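Local coordinates for protein esterase (Alcaligenes sp., PDB 1QLW) that probably hydrolyses carboxylic esters, as a homodimeric esterase of the alpha/beta hydrolase fold, at residues Met50-Ile56 against Ser98-Asp103; Pro131-Ala135 against Pro174-Ser179; Val227-Pro231 against Ser297-Met301. One frame throughout, in Å; residues are numbered along the deposited sequence.

Contact 1 (Met50-Ile56 against Ser98-Asp103); sequences MYVRYQI and STYVID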
loop_
_atom_site.group_PDB
_atom_site.type_symbol
_atom_site.label_atom_id
_atom_site.label_comp_id
_atom_site.label_asym_id
_atom_site.label_seq_id
_atom_site.Cartn_x
_atom_site.Cartn_y
_atom_site.Cartn_z
ATOM N N MET A 50 5.226 8.221 6.398
ATOM C CA MET A 50 5.718 7.053 5.657
ATOM C C MET A 50 5.120 5.773 6.234
ATOM O O MET A 50 5.337 5.473 7.428
ATOM C CB MET A 50 7.251 7.020 5.751
ATOM C CG MET A 50 7.895 5.807 5.100
ATOM S SD MET A 50 9.697 5.884 5.200
ATOM C CE MET A 50 9.980 5.384 6.904
ATOM N N TYR A 51 4.414 5.018 5.412
ATOM C CA TYR A 51 3.895 3.697 5.775
ATOM C C TYR A 51 5.029 2.691 5.909
ATOM O O TYR A 51 5.921 2.628 5.055
ATOM C CB TYR A 51 2.976 3.219 4.654
ATOM C CG TYR A 51 2.468 1.797 4.789
ATOM C CD1 TYR A 51 1.495 1.467 5.739
ATOM C CD2 TYR A 51 2.948 0.792 3.974
ATOM C CE1 TYR A 51 1.032 0.172 5.850
ATOM C CE2 TYR A 51 2.475 -0.506 4.084
ATOM C CZ TYR A 51 1.496 -0.811 5.018
ATOM O OH TYR A 51 1.035 -2.113 5.065
ATOM N N VAL A 52 4.960 1.876 6.954
ATOM C CA VAL A 52 5.931 0.833 7.221
ATOM C C VAL A 52 5.207 -0.465 7.574
ATOM O O VAL A 52 4.424 -0.487 8.529
ATOM C CB VAL A 52 6.875 1.205 8.381
ATOM C CG1 VAL A 52 7.965 0.149 8.534
ATOM C CG2 VAL A 52 7.477 2.597 8.195
ATOM N N ARG A 53 5.495 -1.541 6.854
ATOM C CA ARG A 53 4.983 -2.877 7.165
ATOM C C ARG A 53 6.167 -3.703 7.635
ATOM O O ARG A 53 7.186 -3.770 6.934
ATOM C CB ARG A 53 4.360 -3.525 5.932
ATOM C CG ARG A 53 3.889 -4.953 6.160
ATOM C CD ARG A 53 2.728 -5.014 7.082
ATOM N NE ARG A 53 2.075 -6.318 7.006
ATOM C CZ ARG A 53 1.092 -6.698 7.806
ATOM N NH1 ARG A 53 0.718 -5.822 8.728
ATOM N NH2 ARG A 53 0.508 -7.884 7.692
ATOM N N TYR A 54 6.088 -4.324 8.805
ATOM C CA TYR A 54 7.189 -5.108 9.355
ATOM C C TYR A 54 6.762 -6.565 9.541
ATOM O O TYR A 54 5.614 -6.902 9.854
ATOM C CB TYR A 54 7.699 -4.510 10.675
ATOM C CG TYR A 54 6.788 -4.598 11.872
ATOM C CD1 TYR A 54 6.822 -5.708 12.714
ATOM C CD2 TYR A 54 5.895 -3.576 12.193
ATOM C CE1 TYR A 54 5.995 -5.798 13.818
ATOM C CE2 TYR A 54 5.074 -3.675 13.305
ATOM C CZ TYR A 54 5.108 -4.786 14.112
ATOM O OH TYR A 54 4.257 -4.864 15.191
ATOM N N GLN A 55 7.753 -7.441 9.353
ATOM C CA GLN A 55 7.613 -8.868 9.622
ATOM C C GLN A 55 8.890 -9.297 10.338
ATOM O O GLN A 55 9.989 -8.946 9.907
ATOM C CB GLN A 55 7.329 -9.649 8.353
ATOM C CG GLN A 55 5.923 -9.363 7.841
ATOM C CD GLN A 55 5.369 -10.223 6.758
ATOM O OE1 GLN A 55 4.428 -11.007 6.935
ATOM N NE2 GLN A 55 5.959 -10.060 5.592
ATOM N N ILE A 56 8.727 -10.066 11.411
ATOM C CA ILE A 56 9.839 -10.428 12.289
ATOM C C ILE A 56 9.895 -11.948 12.388
ATOM O O ILE A 56 8.954 -12.564 12.901
ATOM C CB ILE A 56 9.604 -9.849 13.703
ATOM C CG1 ILE A 56 9.410 -8.338 13.662
ATOM C CG2 ILE A 56 10.741 -10.254 14.634
ATOM C CD1 ILE A 56 9.345 -7.533 14.898
ATOM N N SER A 98 14.549 -9.640 10.049
ATOM C CA SER A 98 13.361 -8.816 10.099
ATOM C C SER A 98 13.339 -7.839 8.934
ATOM O O SER A 98 14.402 -7.347 8.547
ATOM C CB SER A 98 13.315 -8.039 11.401
ATOM O OG SER A 98 13.186 -8.956 12.475
ATOM N N THR A 99 12.156 -7.603 8.393
ATOM C CA THR A 99 12.023 -6.708 7.261
ATOM C C THR A 99 11.043 -5.579 7.573
ATOM O O THR A 99 10.007 -5.781 8.215
ATOM C CB THR A 99 11.526 -7.382 5.980
ATOM O OG1 THR A 99 10.219 -7.893 6.209
ATOM C CG2 THR A 99 12.493 -8.470 5.549
ATOM N N TYR A 100 11.421 -4.391 7.130
ATOM C CA TYR A 100 10.595 -3.182 7.254
ATOM C C TYR A 100 10.426 -2.655 5.833
ATOM O O TYR A 100 11.402 -2.166 5.265
ATOM C CB TYR A 100 11.218 -2.162 8.195
ATOM C CG TYR A 100 11.164 -2.593 9.639
ATOM C CD1 TYR A 100 11.976 -3.593 10.141
ATOM C CD2 TYR A 100 10.261 -2.020 10.525
ATOM C CE1 TYR A 100 11.860 -4.040 11.441
ATOM C CE2 TYR A 100 10.158 -2.433 11.836
ATOM C CZ TYR A 100 10.953 -3.449 12.296
ATOM O OH TYR A 100 10.860 -3.885 13.590
ATOM N N VAL A 101 9.260 -2.837 5.246
ATOM C CA VAL A 101 9.022 -2.501 3.837
ATOM C C VAL A 101 8.157 -1.251 3.810
ATOM O O VAL A 101 7.017 -1.269 4.299
ATOM C CB VAL A 101 8.360 -3.653 3.076
ATOM C CG1 VAL A 101 8.078 -3.235 1.632
ATOM C CG2 VAL A 101 9.211 -4.922 3.096
ATOM N N ILE A 102 8.691 -0.180 3.237
ATOM C CA ILE A 102 8.016 1.109 3.258
ATOM C C ILE A 102 7.280 1.402 1.960
ATOM O O ILE A 102 7.561 0.824 0.910
ATOM C CB ILE A 102 8.995 2.261 3.581
ATOM C CG1 ILE A 102 9.958 2.576 2.444
ATOM C CG2 ILE A 102 9.756 1.948 4.865
ATOM C CD1 ILE A 102 10.199 3.988 2.088
ATOM N N ASP A 103 6.324 2.340 2.064
ATOM C CA ASP A 103 5.917 3.133 0.908
ATOM C C ASP A 103 6.486 4.539 1.148
ATOM O O ASP A 103 6.284 5.114 2.215
ATOM C CB ASP A 103 4.411 3.228 0.692
ATOM C CG ASP A 103 3.806 1.944 0.140
ATOM O OD1 ASP A 103 4.571 1.091 -0.384
ATOM O OD2 ASP A 103 2.555 1.827 0.143
HETATM O O HOH W 1 7.821 -6.434 6.149
#
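Two neighbouring antiparallel strands of the alpha/beta hydrolase sheet meet here. Their axes approach to 4.6 Å, with the N-to-C directions 158° apart. Ser98 faces the end of the first strand: its CA lies 3.4 Å from Gln55 O in a CA-H...O contact, and Ser98 OG is 3.5 Å from Ile56 CG2. Thr99 forms a hydrogen-bonded pair with Gln55. Thr99 N to Gln55 O and Gln55 N to Thr99 O are both 3.0 Å. A water adds a second link, donating to Thr99 OG1 and Arg53 O, each at 2.8 Å. Thr99 OG1 is also bonded to Asp89 of helix 88-94. Tyr100 stands opposite Tyr54 in a non-hydrogen-bonded pair, with CA atoms 4.4 Å apart. The two rings are near parallel (21°) but slid apart, centroids 5.8 Å, and barely overlap. Tyr54 CB instead sits over the face of the Tyr100 ring, 3.7 Å from its centroid, as a CH-pi contact. Val52 CG1 meets the edge of the same ring, 3.7 Å from Tyr100 CD2. Val101 pairs with Arg53 through Val101 N to Arg53 O (2.8 Å) and Arg53 N to Val101 O (3.0 Å). The side of the sheet bearing Tyr51, Arg53 and Gln55 reaches the second subunit. Arg53 NH1 bonds Ser20 OG of strand 13-23, and NH2 salt-bridges Asp89 of the second subunit. Ile102 stays on the Tyr100 side, its CD1 3.7 Å from Met50 SD. At Asp103 the backbone N donates to Tyr51 O at 3.0 Å, and Asp103 O lies 3.4 Å from Met50 CG.

Contact 2 (Pro131-Ala135 against Pro174-Ser179); sequences PDLFA and PDWLGS
Two loops with no regular strand in either are joined here by a single antiparallel beta bridge. Phe134 and Asp175 are its hydrogen-bonded pair, CA atoms 5.5 Å apart. Phe134 N donates to Asp175 O at 3.2 Å, and Asp175 N to Phe134 O at 2.8 Å. Residues 131-135 are extended throughout. Pro174 and Asp175 are extended too, then the chain turns at Trp176 (-99/15) into a 3-10 segment, 177-179. Ser179 N and Ser179 OG both donate to Trp176 O, at 2.9 and 2.8 Å. Asp175 OD1 accepts from Leu177 N at 2.9 Å, an Asx turn. Past the bridge the chains stay close, Asp132 CA 4.9 Å from Ser179 CA, but a water takes over the backbone link: it donates to Asp132 O (2.7 Å) and Asp175 O (2.9 Å) and accepts from Gly178 N (2.8 Å). Leu133 (m, t) places CD2 3.4 Å from the centroid of the five-membered ring of Trp176 (chi1 m, chi2 58°), over its face. Phe134 (chi1 p) lays its ring against Asp175 CB, 3.8 Å from the centroid, and also stacks with Tyr39 of the second subunit. An ideal CB on Gly178 would lie 2.1 Å from Asp132 OD2, a clash. The Asp175 carboxylate also salt-bridges Arg107 and accepts from Cys72 N, at the Cys71-Cys72 disulfide. Asp175 therefore spends its backbone on the opposite loop and its charge on its own turn and on Arg107, Gln207 and Cys72.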
loop_
_atom_site.group_PDB
_atom_site.type_symbol
_atom_site.label_atom_id
_atom_site.label_comp_id
_atom_site.label_asym_id
_atom_site.label_seq_id
_atom_site.Cartn_x
_atom_site.Cartn_y
_atom_site.Cartn_z
ATOM N N PRO A 131 0.355 20.140 -8.982
ATOM C CA PRO A 131 1.590 19.437 -8.656
ATOM C C PRO A 131 2.279 18.868 -9.873
ATOM O O PRO A 131 1.635 18.504 -10.847
ATOM C CB PRO A 131 1.147 18.327 -7.720
ATOM C CG PRO A 131 -0.277 18.124 -8.060
ATOM C CD PRO A 131 -0.852 19.492 -8.403
ATOM N N ASP A 132 3.597 18.741 -9.790
ATOM C CA ASP A 132 4.417 18.083 -10.788
ATOM C C ASP A 132 4.314 16.573 -10.579
ATOM O O ASP A 132 4.838 16.039 -9.597
ATOM C CB ASP A 132 5.863 18.548 -10.610
ATOM C CG ASP A 132 6.795 17.883 -11.594
ATOM O OD1 ASP A 132 6.365 17.505 -12.692
ATOM O OD2 ASP A 132 7.991 17.793 -11.242
ATOM N N LEU A 133 3.641 15.891 -11.481
ATOM C CA LEU A 133 3.364 14.466 -11.413
ATOM C C LEU A 133 3.834 13.770 -12.675
ATOM O O LEU A 133 3.780 14.382 -13.758
ATOM C CB LEU A 133 1.840 14.232 -11.297
ATOM C CG LEU A 133 1.134 14.993 -10.187
ATOM C CD1 LEU A 133 -0.351 14.704 -10.214
ATOM C CD2 LEU A 133 1.721 14.632 -8.843
ATOM N N PHE A 134 4.229 12.499 -12.573
ATOM C CA PHE A 134 4.514 11.749 -13.784
ATOM C C PHE A 134 4.169 10.288 -13.557
ATOM O O PHE A 134 4.016 9.819 -12.437
ATOM C CB PHE A 134 5.967 11.887 -14.239
ATOM C CG PHE A 134 6.979 11.261 -13.327
ATOM C CD1 PHE A 134 7.489 11.961 -12.247
ATOM C CD2 PHE A 134 7.475 9.983 -13.566
ATOM C CE1 PHE A 134 8.439 11.429 -11.396
ATOM C CE2 PHE A 134 8.433 9.438 -12.722
ATOM C CZ PHE A 134 8.885 10.156 -11.642
ATOM N N ALA A 135 4.077 9.574 -14.665
ATOM C CA ALA A 135 3.941 8.121 -14.652
ATOM C C ALA A 135 4.833 7.601 -15.784
ATOM O O ALA A 135 4.927 8.254 -16.817
ATOM C CB ALA A 135 2.527 7.644 -14.828
ATOM N N PRO A 174 1.579 6.311 -10.458
ATOM C CA PRO A 174 2.067 7.684 -10.577
ATOM C C PRO A 174 2.996 8.062 -9.442
ATOM O O PRO A 174 2.869 7.602 -8.309
ATOM C CB PRO A 174 0.792 8.526 -10.550
ATOM C CG PRO A 174 -0.251 7.607 -11.077
ATOM C CD PRO A 174 0.095 6.246 -10.512
ATOM N N ASP A 175 3.891 8.976 -9.770
ATOM C CA ASP A 175 4.970 9.397 -8.886
ATOM C C ASP A 175 4.869 10.883 -8.613
ATOM O O ASP A 175 4.823 11.687 -9.547
ATOM C CB ASP A 175 6.294 9.013 -9.544
ATOM C CG ASP A 175 7.446 8.994 -8.587
ATOM O OD1 ASP A 175 7.505 9.882 -7.720
ATOM O OD2 ASP A 175 8.303 8.086 -8.725
ATOM N N TRP A 176 4.813 11.237 -7.322
ATOM C CA TRP A 176 4.699 12.606 -6.860
ATOM C C TRP A 176 6.039 13.180 -6.426
ATOM O O TRP A 176 6.037 14.299 -5.850
ATOM C CB TRP A 176 3.695 12.633 -5.702
ATOM C CG TRP A 176 2.273 12.412 -6.108
ATOM C CD1 TRP A 176 1.722 11.351 -6.763
ATOM C CD2 TRP A 176 1.187 13.306 -5.836
ATOM N NE1 TRP A 176 0.379 11.547 -6.955
ATOM C CE2 TRP A 176 0.032 12.747 -6.405
ATOM C CE3 TRP A 176 1.098 14.547 -5.190
ATOM C CZ2 TRP A 176 -1.222 13.371 -6.303
ATOM C CZ3 TRP A 176 -0.143 15.174 -5.101
ATOM C CH2 TRP A 176 -1.251 14.575 -5.665
ATOM N N LEU A 177 7.164 12.579 -6.750
ATOM C CA LEU A 177 8.468 13.060 -6.309
ATOM C C LEU A 177 8.668 14.549 -6.568
ATOM O O LEU A 177 9.157 15.302 -5.707
ATOM C CB LEU A 177 9.583 12.301 -7.068
ATOM C CG LEU A 177 10.991 12.576 -6.554
ATOM C CD1 LEU A 177 11.321 11.724 -5.358
ATOM C CD2 LEU A 177 12.024 12.397 -7.660
ATOM N N GLY A 178 8.310 14.986 -7.776
ATOM C CA GLY A 178 8.578 16.331 -8.222
ATOM C C GLY A 178 7.762 17.396 -7.540
ATOM O O GLY A 178 8.062 18.587 -7.683
ATOM N N SER A 179 6.743 16.998 -6.790
ATOM C CA SER A 179 5.878 17.892 -6.066
ATOM C C SER A 179 6.197 17.942 -4.573
ATOM O O SER A 179 5.463 18.570 -3.821
ATOM C CB SER A 179 4.420 17.485 -6.322
ATOM O OG SER A 179 4.164 16.390 -5.482
HETATM O O HOH W 2 6.581 13.948 -9.717
#

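Contact 3 (Val227-Pro231 against Ser297-Met301); sequences VSVEP and SHMMM
This is a buried His-carboxylate contact at the C-terminal end of strand 223-229, facing the loop between strand 283-287 and helix 306-319. There is no strand pairing; Glu230 and His298 have the nearest CA atoms, 6.8 Å apart. The strand stops after Val229, and Glu230 takes a left-handed backbone conformation (43/60). Its side chain is m, t. His298 has chi1 t and chi2 60°, and its ND1 donates to Glu230 OE1 at 2.7 Å, in the ring plane. Ser297 (chi1 p) makes an ST turn, its OG accepting from Met299 N at 3.0 Å, and OG is also hydrogen-bonded to Asp303. Met300 (p, t, p) packs against Val229 and the Glu230 carboxylate, its SD 3.7 Å from Val229 CG1 and its CE 3.7 Å from Glu230 OE2. Arg146 also salt-bridges Glu230 OE1, and Ser206, just after strand 200-205, lies by His298 NE2. The arrangement is consistent with the Ser-His-acid catalytic triad of alpha/beta hydrolases. The carboxylate would orient the imidazole through ND1, with NE2 on the side of the probable nucleophile.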
loop_
_atom_site.group_PDB
_atom_site.type_symbol
_atom_site.label_atom_id
_atom_site.label_comp_id
_atom_site.label_asym_id
_atom_site.label_seq_id
_atom_site.Cartn_x
_atom_site.Cartn_y
_atom_site.Cartn_z
ATOM N N VAL A 227 22.820 -0.638 1.418
ATOM C CA VAL A 227 22.843 -1.369 0.168
ATOM C C VAL A 227 22.022 -0.560 -0.839
ATOM O O VAL A 227 20.871 -0.250 -0.537
ATOM C CB VAL A 227 22.298 -2.795 0.276
ATOM C CG1 VAL A 227 22.290 -3.495 -1.076
ATOM C CG2 VAL A 227 23.059 -3.601 1.322
ATOM N N SER A 228 22.597 -0.204 -1.976
ATOM C CA SER A 228 21.859 0.595 -2.963
ATOM C C SER A 228 21.897 -0.161 -4.284
ATOM O O SER A 228 22.981 -0.392 -4.822
ATOM C CB SER A 228 22.478 1.989 -3.006
ATOM O OG SER A 228 21.821 2.931 -3.801
ATOM N N VAL A 229 20.726 -0.518 -4.794
ATOM C CA VAL A 229 20.582 -1.243 -6.051
ATOM C C VAL A 229 20.369 -0.259 -7.193
ATOM O O VAL A 229 19.348 0.457 -7.195
ATOM C CB VAL A 229 19.417 -2.240 -5.960
ATOM C CG1 VAL A 229 19.278 -2.958 -7.288
ATOM C CG2 VAL A 229 19.657 -3.209 -4.816
ATOM N N GLU A 230 21.334 -0.180 -8.099
ATOM C CA GLU A 230 21.254 0.694 -9.260
ATOM C C GLU A 230 20.710 2.073 -8.934
ATOM O O GLU A 230 19.672 2.500 -9.459
ATOM C CB GLU A 230 20.490 0.061 -10.411
ATOM C CG GLU A 230 21.217 -1.170 -10.935
ATOM C CD GLU A 230 20.810 -1.621 -12.302
ATOM O OE1 GLU A 230 19.844 -1.080 -12.893
ATOM O OE2 GLU A 230 21.482 -2.563 -12.812
ATOM N N PRO A 231 21.387 2.793 -8.064
ATOM C CA PRO A 231 20.955 4.133 -7.709
ATOM C C PRO A 231 20.959 5.081 -8.890
ATOM O O PRO A 231 21.855 5.056 -9.746
ATOM C CB PRO A 231 21.952 4.577 -6.631
ATOM C CG PRO A 231 23.179 3.768 -6.927
ATOM C CD PRO A 231 22.660 2.446 -7.398
ATOM N N SER A 297 18.320 -7.251 -15.093
ATOM C CA SER A 297 17.693 -5.993 -15.445
ATOM C C SER A 297 17.813 -5.017 -14.280
ATOM O O SER A 297 18.326 -5.332 -13.198
ATOM C CB SER A 297 16.218 -6.215 -15.765
ATOM O OG SER A 297 15.441 -6.446 -14.593
ATOM N N HIS A 298 17.231 -3.829 -14.471
ATOM C CA HIS A 298 17.147 -2.893 -13.349
ATOM C C HIS A 298 16.267 -3.420 -12.217
ATOM O O HIS A 298 16.452 -3.056 -11.061
ATOM C CB HIS A 298 16.556 -1.586 -13.874
ATOM C CG HIS A 298 16.431 -0.505 -12.866
ATOM N ND1 HIS A 298 17.513 0.010 -12.177
ATOM C CD2 HIS A 298 15.353 0.185 -12.426
ATOM C CE1 HIS A 298 17.080 0.953 -11.352
ATOM N NE2 HIS A 298 15.770 1.111 -11.518
ATOM N N MET A 299 15.297 -4.262 -12.561
ATOM C CA MET A 299 14.382 -4.857 -11.604
ATOM C C MET A 299 14.933 -6.185 -11.100
ATOM O O MET A 299 14.226 -7.201 -11.035
ATOM C CB MET A 299 13.001 -5.024 -12.235
ATOM C CG MET A 299 12.357 -3.731 -12.681
ATOM S SD MET A 299 12.069 -2.525 -11.397
ATOM C CE MET A 299 10.963 -3.412 -10.309
ATOM N N MET A 300 16.195 -6.174 -10.660
ATOM C CA MET A 300 16.889 -7.437 -10.380
ATOM C C MET A 300 16.290 -8.197 -9.200
ATOM O O MET A 300 16.451 -9.416 -9.111
ATOM C CB MET A 300 18.381 -7.208 -10.205
ATOM C CG MET A 300 18.715 -6.397 -8.964
ATOM S SD MET A 300 20.509 -6.147 -8.796
ATOM C CE MET A 300 20.776 -5.016 -10.174
ATOM N N MET A 301 15.603 -7.508 -8.289
ATOM C CA MET A 301 14.899 -8.157 -7.193
ATOM C C MET A 301 13.697 -8.964 -7.672
ATOM O O MET A 301 13.167 -9.789 -6.926
ATOM C CB MET A 301 14.479 -7.164 -6.113
ATOM C CG MET A 301 13.370 -6.188 -6.468
ATOM S SD MET A 301 13.728 -5.001 -7.786
ATOM C CE MET A 301 14.976 -3.999 -6.934
#

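In the fold
The three contacts follow one another along the chain; none nests in or crosses another. Contact 1 closes the loop that carries strand 65-68 and helix 88-94, and returns the chain to the sheet beside strand 43-57. Contact 2 closes the next loop, outside the sheet, which holds helices 138-144 and 165-171. Contact 3 closes the longest, containing strands 248-252 and 283-287 and helix 263-278. Contacts 1 and 3 reach the same sheet, with centres 19 Å apart. Contacts 1 and 2 both touch the second subunit, with centres 23 Å apart; contact 3 touches no other chain and lies closest to the centre of its own.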